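Local coordinates for uncharacterized protein Q99UF4 (Staphylococcus aureus, PDB 3B2N), which is probably a two-component response regulator of the LuxR family, whose phosphorylation-controlled receiver domain would regulate DNA binding and transcription, at residues A[27-32]-A[115-120]; A[6-11]-A[17-22]. One frame throughout, in Å; residues are numbered along the deposited sequence.

Contact 1 of 2, residues A[27-32]-A[115-120]; sequences GDFEIL and ETINKV. With NA (sodium ion), chain B.
On one face of the receiver-domain sheet, the start of edge strand 29-35 meets the C-terminal helix 110-121, with Phe-29 reaching across to Ile-117 and Asn-118. The apolar part is small: CE2 of the Phe-29 ring lies 3.5 Å from CG2 of Ile-117. That methyl is the branch placed anti to the backbone N; the side chain of Ile-117 also touches Ile-81 of strand 79-84. Phe-29 has its ring carbon CG anti to its own carbonyl carbon (chi1 -56°), and the ring extends from the strand toward the helix. It also packs on Thr-4 and Leu-6 of the adjoining strand.

Beside this apolar contact the amide plane of Asn-118 is only 12° from that of the ring, but the two do not stack: the amide oxygen OD1 comes in obliquely, 3.4 Å from Phe-29 CZ. OD1 of Asn-118 also accepts from water 1, at 3.2 Å, and water 1 in turn takes the N-H of Asp-28, with N 2.9 Å from the water oxygen. One bridging water thus links the helix to the loop residue just before the strand, where no direct hydrogen bond crosses.

The turn leading into the strand also carries a sodium ion. Gly-27 O binds the ion at 2.3 Å, joined by Lys-24 O and waters 2 and 3; water 2 donates to Phe-29 O at 3.1 Å, tying the ion to the first residue of the strand. Packing of the last helix against the sheet, here through an aromatic from its edge, belongs to the CheY-like three-layer alpha/beta/alpha fold.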
ATOM      1  N   GLY A  27      -5.635  13.894   4.630  1.00 38.49           N
ATOM      2  CA  GLY A  27      -6.127  13.937   3.253  1.00 39.59           C
ATOM      3  C   GLY A  27      -7.570  13.529   3.142  1.00 39.56           C
ATOM      4  O   GLY A  27      -8.238  13.322   4.156  1.00 37.83           O
ATOM      5  N   ASP A  28      -8.058  13.419   1.907  1.00 40.52           N
ATOM      6  CA  ASP A  28      -9.478  13.094   1.652  1.00 40.94           C
ATOM      7  C   ASP A  28      -9.668  11.620   1.283  1.00 38.60           C
ATOM      8  O   ASP A  28      -9.878  11.264   0.127  1.00 38.13           O
ATOM      9  CB  ASP A  28     -10.036  14.022   0.579  1.00 43.31           C
ATOM     10  CG  ASP A  28     -10.068  15.458   1.042  1.00 50.64           C
ATOM     11  OD1 ASP A  28     -10.427  15.698   2.228  1.00 52.22           O
ATOM     12  OD2 ASP A  28      -9.700  16.336   0.241  1.00 52.61           O
ATOM     13  N   PHE A  29      -9.588  10.771   2.294  1.00 36.64           N
ATOM     14  CA  PHE A  29      -9.533   9.341   2.088  1.00 36.64           C
ATOM     15  C   PHE A  29     -10.547   8.647   2.983  1.00 38.10           C
ATOM     16  O   PHE A  29     -10.845   9.125   4.064  1.00 38.37           O
ATOM     17  CB  PHE A  29      -8.115   8.840   2.419  1.00 35.62           C
ATOM     18  CG  PHE A  29      -7.027   9.519   1.635  1.00 40.46           C
ATOM     19  CD1 PHE A  29      -6.206  10.493   2.233  1.00 40.41           C
ATOM     20  CD2 PHE A  29      -6.804   9.195   0.292  1.00 41.64           C
ATOM     21  CE1 PHE A  29      -5.176  11.145   1.491  1.00 40.66           C
ATOM     22  CE2 PHE A  29      -5.777   9.834  -0.458  1.00 42.43           C
ATOM     23  CZ  PHE A  29      -4.964  10.815   0.152  1.00 38.53           C
ATOM     24  N   GLU A  30     -11.098   7.531   2.523  1.00 39.92           N
ATOM     25  CA  GLU A  30     -11.775   6.593   3.432  1.00 40.12           C
ATOM     26  C   GLU A  30     -11.037   5.237   3.410  1.00 38.30           C
ATOM     27  O   GLU A  30     -10.690   4.722   2.340  1.00 37.52           O
ATOM     28  CB  GLU A  30     -13.244   6.442   3.046  1.00 41.53           C
ATOM     29  CG  GLU A  30     -13.471   5.740   1.740  1.00 56.51           C
ATOM     30  CD  GLU A  30     -14.943   5.464   1.466  1.00 51.68           C
ATOM     31  OE1 GLU A  30     -15.340   5.590   0.282  1.00 61.76           O
ATOM     32  OE2 GLU A  30     -15.696   5.117   2.416  1.00 57.85           O
ATOM     33  N   ILE A  31     -10.760   4.703   4.596  1.00 36.77           N
ATOM     34  CA  ILE A  31     -10.028   3.452   4.760  1.00 35.05           C
ATOM     35  C   ILE A  31     -11.066   2.350   4.808  1.00 34.32           C
ATOM     36  O   ILE A  31     -11.877   2.290   5.745  1.00 34.55           O
ATOM     37  CB  ILE A  31      -9.186   3.409   6.086  1.00 35.16           C
ATOM     38  CG1 ILE A  31      -8.311   4.681   6.280  1.00 39.95           C
ATOM     39  CG2 ILE A  31      -8.310   2.150   6.150  1.00 40.39           C
ATOM     40  CD1 ILE A  31      -7.364   5.017   5.196  1.00 32.54           C
ATOM     41  N   LEU A  32     -11.053   1.465   3.820  1.00 33.10           N
ATOM     42  CA  LEU A  32     -12.026   0.366   3.790  1.00 32.72           C
ATOM     43  C   LEU A  32     -11.670  -0.827   4.690  1.00 32.90           C
ATOM     44  O   LEU A  32     -12.551  -1.542   5.148  1.00 31.93           O
ATOM     45  CB  LEU A  32     -12.213  -0.101   2.352  1.00 33.25           C
ATOM     46  CG  LEU A  32     -13.269   0.461   1.428  1.00 47.67           C
ATOM     47  CD1 LEU A  32     -13.761   1.824   1.860  1.00 37.82           C
ATOM     48  CD2 LEU A  32     -12.694   0.450   0.013  1.00 37.18           C
ATOM     49  N   GLU A 115       0.876  13.216   0.179  1.00 30.74           N
ATOM     50  CA  GLU A 115       1.201  13.931  -1.069  1.00 34.67           C
ATOM     51  C   GLU A 115       1.448  12.942  -2.203  1.00 36.09           C
ATOM     52  O   GLU A 115       0.953  13.137  -3.327  1.00 33.63           O
ATOM     53  CB  GLU A 115       2.482  14.747  -0.917  1.00 37.24           C
ATOM     54  CG  GLU A 115       2.476  15.877   0.062  1.00 74.11           C
ATOM     55  CD  GLU A 115       3.769  16.686  -0.052  1.00 59.30           C
ATOM     56  OE1 GLU A 115       4.312  17.131   1.002  1.00 74.45           O
ATOM     57  OE2 GLU A 115       4.243  16.842  -1.211  1.00 76.22           O
ATOM     58  N   THR A 116       2.205  11.871  -1.906  1.00 36.89           N
ATOM     59  CA  THR A 116       2.500  10.867  -2.911  1.00 37.94           C
ATOM     60  C   THR A 116       1.256  10.144  -3.439  1.00 36.56           C
ATOM     61  O   THR A 116       1.093   9.983  -4.645  1.00 36.01           O
ATOM     62  CB  THR A 116       3.547   9.858  -2.402  1.00 41.01           C
ATOM     63  OG1 THR A 116       4.760  10.579  -2.084  1.00 36.79           O
ATOM     64  CG2 THR A 116       3.803   8.829  -3.460  1.00 32.03           C
ATOM     65  N   ILE A 117       0.362   9.754  -2.546  1.00 35.52           N
ATOM     66  CA  ILE A 117      -0.888   9.146  -2.951  1.00 36.01           C
ATOM     67  C   ILE A 117      -1.680  10.119  -3.845  1.00 37.62           C
ATOM     68  O   ILE A 117      -2.201   9.728  -4.916  1.00 37.22           O
ATOM     69  CB  ILE A 117      -1.719   8.804  -1.723  1.00 37.68           C
ATOM     70  CG1 ILE A 117      -1.012   7.750  -0.845  1.00 35.03           C
ATOM     71  CG2 ILE A 117      -3.101   8.390  -2.101  1.00 36.66           C
ATOM     72  CD1 ILE A 117      -1.613   7.662   0.558  1.00 38.92           C
ATOM     73  N   ASN A 118      -1.771  11.379  -3.416  1.00 36.07           N
ATOM     74  CA  ASN A 118      -2.458  12.371  -4.227  1.00 36.55           C
ATOM     75  C   ASN A 118      -1.838  12.510  -5.637  1.00 36.99           C
ATOM     76  O   ASN A 118      -2.577  12.550  -6.605  1.00 37.07           O
ATOM     77  CB  ASN A 118      -2.522  13.736  -3.529  1.00 35.22           C
ATOM     78  CG  ASN A 118      -3.489  13.744  -2.364  1.00 53.35           C
ATOM     79  OD1 ASN A 118      -4.489  13.025  -2.360  1.00 39.65           O
ATOM     80  ND2 ASN A 118      -3.199  14.560  -1.371  1.00 35.33           N
ATOM     81  N   LYS A 119      -0.510  12.584  -5.743  1.00 38.21           N
ATOM     82  CA  LYS A 119       0.145  12.685  -7.063  1.00 41.86           C
ATOM     83  C   LYS A 119      -0.187  11.448  -7.864  1.00 43.77           C
ATOM     84  O   LYS A 119      -0.558  11.546  -9.012  1.00 44.61           O
ATOM     85  CB  LYS A 119       1.674  12.800  -7.000  1.00 42.86           C
ATOM     86  CG  LYS A 119       2.241  13.698  -5.932  1.00 68.05           C
ATOM     87  CD  LYS A 119       2.476  15.116  -6.383  1.00 56.18           C
ATOM     88  CE  LYS A 119       3.555  15.757  -5.504  1.00 71.75           C
ATOM     89  NZ  LYS A 119       3.158  17.123  -5.031  1.00 64.19           N
ATOM     90  N   VAL A 120      -0.070  10.287  -7.249  1.00 44.01           N
ATOM     91  CA  VAL A 120      -0.353   9.040  -7.938  1.00 47.10           C
ATOM     92  C   VAL A 120      -1.819   8.977  -8.409  1.00 49.94           C
ATOM     93  O   VAL A 120      -2.103   8.578  -9.532  1.00 49.17           O
ATOM     94  CB  VAL A 120       0.018   7.819  -7.040  1.00 46.96           C
ATOM     95  CG1 VAL A 120      -0.546   6.558  -7.574  1.00 45.32           C
ATOM     96  CG2 VAL A 120       1.514   7.691  -6.904  1.00 40.08           C
TER
HETATM   97 NA    NA B 201      -9.572  13.981   5.889  1.00 39.81          NA
HETATM   98  O   HOH W   1      -6.128  14.405   0.045  1.00 37.75           O
HETATM   99  O   HOH W   2     -11.214  11.977   5.333  1.00 40.20           O
HETATM  100  O   HOH W   3      -8.249  16.112   6.099  1.00 32.92           O

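Contact 2 of 2, residues A[6-11]-A[17-22]; sequences LIIAED and QAMVQL
Strand 4-9 and helix 13-26 run in opposite senses here: CA of Ile-8 lies nearest that of Val-20, and CA of Glu-10 nearest that of Gln-17. The CA atoms of Ile-8 and Val-20 are 7.4 Å apart, and the gap between those of Glu-10 and Gln-17 widens to 9.1 Å, so the two backbones spread apart past the end of the strand.

Ile-8 and Met-19 share the bulk of the packing. The CG1 arm of Ile-8 is extended (chi2 170°) and drives CD1 end-on against the helix between Met-19 and Val-20. CD1 of Ile-8 sits 4.0 Å from the backbone N of Val-20, 4.2 Å from CB of Met-19 and 4.1 Å from CG2 of Val-20, touching main chain as well as both side chains. These are ordinary van der Waals separations. Beyond this pair, Ile-8 also meets Ile-31 on the neighbouring strand.

Met-19 leaves the helix toward the sheet, and its extended chi2 (168°) puts SD 4.3 Å from CG of Glu-10; the bend at chi3 then turns CE aside. It also rests on Ile-54. The carboxylate of Glu-10 is engaged elsewhere: OE1 forms a salt bridge with Lys-106 NZ and lies close to Asp-56 OD2, while OE2 accepts from Gln-12 N. Met-19 therefore lines the greasy flank of a side chain whose polar end faces the probable acidic phosphorylation site, as in relatives.

Neighbouring acidic residues after the first strand, such as Glu-10 and Asp-11, are a hallmark of receiver domains; as in relatives, Asp-56 is probably the phosphate acceptor. The strand-to-helix packing next to that site is the opening half of the first beta-alpha-beta crossover of the CheY-like fold.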
ATOM      1  N   LEU A   6      -9.058   3.399   0.312  1.00 32.94           N
ATOM      2  CA  LEU A   6      -7.774   2.819   0.549  1.00 33.42           C
ATOM      3  C   LEU A   6      -7.910   1.541   1.359  1.00 32.30           C
ATOM      4  O   LEU A   6      -8.734   1.469   2.277  1.00 32.63           O
ATOM      5  CB  LEU A   6      -6.941   3.753   1.444  1.00 35.67           C
ATOM      6  CG  LEU A   6      -5.774   4.579   0.957  1.00 60.00           C
ATOM      7  CD1 LEU A   6      -6.336   5.613   0.038  1.00 46.59           C
ATOM      8  CD2 LEU A   6      -5.153   5.262   2.163  1.00 48.21           C
ATOM      9  N   ILE A   7      -7.038   0.583   1.083  1.00 28.77           N
ATOM     10  CA  ILE A   7      -6.783  -0.502   2.008  1.00 27.41           C
ATOM     11  C   ILE A   7      -5.307  -0.394   2.409  1.00 27.66           C
ATOM     12  O   ILE A   7      -4.447  -0.064   1.581  1.00 28.36           O
ATOM     13  CB  ILE A   7      -7.133  -1.906   1.374  1.00 25.60           C
ATOM     14  CG1 ILE A   7      -8.654  -2.039   1.208  1.00 26.66           C
ATOM     15  CG2 ILE A   7      -6.493  -3.078   2.237  1.00 25.44           C
ATOM     16  CD1 ILE A   7      -9.186  -3.319   0.520  1.00 30.60           C
ATOM     17  N   ILE A   8      -5.002  -0.693   3.671  1.00 27.93           N
ATOM     18  CA  ILE A   8      -3.640  -0.576   4.168  1.00 28.60           C
ATOM     19  C   ILE A   8      -3.201  -1.905   4.675  1.00 30.16           C
ATOM     20  O   ILE A   8      -3.885  -2.507   5.520  1.00 30.57           O
ATOM     21  CB  ILE A   8      -3.501   0.433   5.313  1.00 29.75           C
ATOM     22  CG1 ILE A   8      -3.935   1.821   4.798  1.00 34.77           C
ATOM     23  CG2 ILE A   8      -1.990   0.405   5.864  1.00 26.07           C
ATOM     24  CD1 ILE A   8      -4.084   2.861   5.881  1.00 31.86           C
ATOM     25  N   ALA A   9      -2.102  -2.413   4.132  1.00 29.61           N
ATOM     26  CA  ALA A   9      -1.620  -3.688   4.668  1.00 28.47           C
ATOM     27  C   ALA A   9      -0.217  -3.372   5.204  1.00 29.29           C
ATOM     28  O   ALA A   9       0.689  -2.999   4.435  1.00 30.48           O
ATOM     29  CB  ALA A   9      -1.572  -4.776   3.553  1.00 25.48           C
ATOM     30  N   GLU A  10      -0.019  -3.526   6.499  1.00 30.23           N
ATOM     31  CA  GLU A  10       1.250  -3.193   7.123  1.00 31.01           C
ATOM     32  C   GLU A  10       1.579  -4.151   8.295  1.00 32.49           C
ATOM     33  O   GLU A  10       0.727  -4.463   9.148  1.00 34.42           O
ATOM     34  CB  GLU A  10       1.240  -1.707   7.559  1.00 29.53           C
ATOM     35  CG  GLU A  10       2.190  -1.360   8.771  1.00 27.68           C
ATOM     36  CD  GLU A  10       3.689  -1.489   8.405  1.00 34.78           C
ATOM     37  OE1 GLU A  10       4.085  -1.117   7.267  1.00 32.69           O
ATOM     38  OE2 GLU A  10       4.466  -2.010   9.238  1.00 30.27           O
ATOM     39  N   ASP A  11       2.814  -4.626   8.329  1.00 31.19           N
ATOM     40  CA  ASP A  11       3.149  -5.681   9.269  1.00 30.29           C
ATOM     41  C   ASP A  11       3.092  -5.168  10.702  1.00 30.12           C
ATOM     42  O   ASP A  11       2.646  -5.850  11.573  1.00 30.15           O
ATOM     43  CB  ASP A  11       4.555  -6.198   8.983  1.00 31.52           C
ATOM     44  CG  ASP A  11       4.904  -7.394   9.849  1.00 36.77           C
ATOM     45  OD1 ASP A  11       5.762  -7.247  10.716  1.00 39.71           O
ATOM     46  OD2 ASP A  11       4.257  -8.454   9.735  1.00 40.25           O
ATOM     47  N   GLN A  17      -1.985   1.155  12.645  1.00 27.83           N
ATOM     48  CA  GLN A  17      -3.061   1.918  13.250  1.00 30.86           C
ATOM     49  C   GLN A  17      -2.804   3.420  13.115  1.00 30.34           C
ATOM     50  O   GLN A  17      -3.734   4.181  12.917  1.00 29.10           O
ATOM     51  CB  GLN A  17      -3.261   1.541  14.739  1.00 31.87           C
ATOM     52  CG  GLN A  17      -3.736   0.088  14.969  1.00 44.32           C
ATOM     53  CD  GLN A  17      -4.562  -0.507  13.798  1.00 56.31           C
ATOM     54  OE1 GLN A  17      -5.644   0.027  13.404  1.00 48.28           O
ATOM     55  NE2 GLN A  17      -4.058  -1.618  13.245  1.00 42.29           N
ATOM     56  N   ALA A  18      -1.536   3.832  13.214  1.00 31.13           N
ATOM     57  CA  ALA A  18      -1.184   5.250  13.029  1.00 29.51           C
ATOM     58  C   ALA A  18      -1.513   5.709  11.606  1.00 29.42           C
ATOM     59  O   ALA A  18      -2.028   6.832  11.400  1.00 28.02           O
ATOM     60  CB  ALA A  18       0.309   5.523  13.349  1.00 26.96           C
ATOM     61  N   MET A  19      -1.216   4.867  10.611  1.00 28.96           N
ATOM     62  CA  MET A  19      -1.523   5.260   9.247  1.00 29.09           C
ATOM     63  C   MET A  19      -3.046   5.352   9.005  1.00 29.19           C
ATOM     64  O   MET A  19      -3.505   6.214   8.290  1.00 27.59           O
ATOM     65  CB  MET A  19      -0.937   4.230   8.259  1.00 31.15           C
ATOM     66  CG  MET A  19       0.640   4.124   8.250  1.00 37.81           C
ATOM     67  SD  MET A  19       1.312   2.635   7.318  1.00 33.54           S
ATOM     68  CE  MET A  19       1.300   3.375   5.746  1.00 42.53           C
ATOM     69  N   VAL A  20      -3.799   4.395   9.528  1.00 28.73           N
ATOM     70  CA  VAL A  20      -5.256   4.381   9.375  1.00 27.97           C
ATOM     71  C   VAL A  20      -5.791   5.692   9.901  1.00 29.21           C
ATOM     72  O   VAL A  20      -6.560   6.357   9.199  1.00 28.55           O
ATOM     73  CB  VAL A  20      -5.902   3.229  10.140  1.00 26.20           C
ATOM     74  CG1 VAL A  20      -7.460   3.450  10.326  1.00 30.20           C
ATOM     75  CG2 VAL A  20      -5.566   1.877   9.525  1.00 27.91           C
ATOM     76  N   GLN A  21      -5.346   6.103  11.097  1.00 26.56           N
ATOM     77  CA  GLN A  21      -5.873   7.362  11.663  1.00 27.39           C
ATOM     78  C   GLN A  21      -5.356   8.617  10.989  1.00 28.66           C
ATOM     79  O   GLN A  21      -6.142   9.559  10.730  1.00 29.60           O
ATOM     80  CB  GLN A  21      -5.669   7.433  13.180  1.00 25.12           C
ATOM     81  CG  GLN A  21      -6.497   6.333  13.887  1.00 29.99           C
ATOM     82  CD  GLN A  21      -6.194   6.273  15.372  1.00 31.95           C
ATOM     83  OE1 GLN A  21      -5.124   6.703  15.830  1.00 32.20           O
ATOM     84  NE2 GLN A  21      -7.152   5.790  16.137  1.00 31.28           N
ATOM     85  N   LEU A  22      -4.054   8.647  10.718  1.00 27.89           N
ATOM     86  CA  LEU A  22      -3.440   9.908  10.225  1.00 30.94           C
ATOM     87  C   LEU A  22      -3.719  10.122   8.753  1.00 32.50           C
ATOM     88  O   LEU A  22      -3.940  11.241   8.322  1.00 35.89           O
ATOM     89  CB  LEU A  22      -1.926   9.910  10.448  1.00 31.68           C
ATOM     90  CG  LEU A  22      -1.549  10.081  11.918  1.00 38.65           C
ATOM     91  CD1 LEU A  22      -0.064   9.887  12.098  1.00 32.51           C
ATOM     92  CD2 LEU A  22      -1.982  11.470  12.351  1.00 32.69           C
TER

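How the contacts relate
Both contacts are largely buried and lie on the same parallel sheet, their centres about 12 Å apart. Contact 2 joins elements close in sequence, the first strand and the helix that follows it; contact 1 brings the last helix back to the second strand. The strands themselves are neighbours: Leu-32 N to Leu-6 O (2.8 Å) and Glu-30 O to Leu-6 N (2.9 Å) are probable hydrogen bonds, and Leu-6 packs on Phe-29 and Ile-31. The contacts differ in chemistry: 6-11/17-22 rests on apolar packing of Ile-8, Val-20 and Met-19 next to the probable phosphorylation site, whereas 27-32/115-120 combines one aromatic with a water bridge, with a sodium site at the same turn.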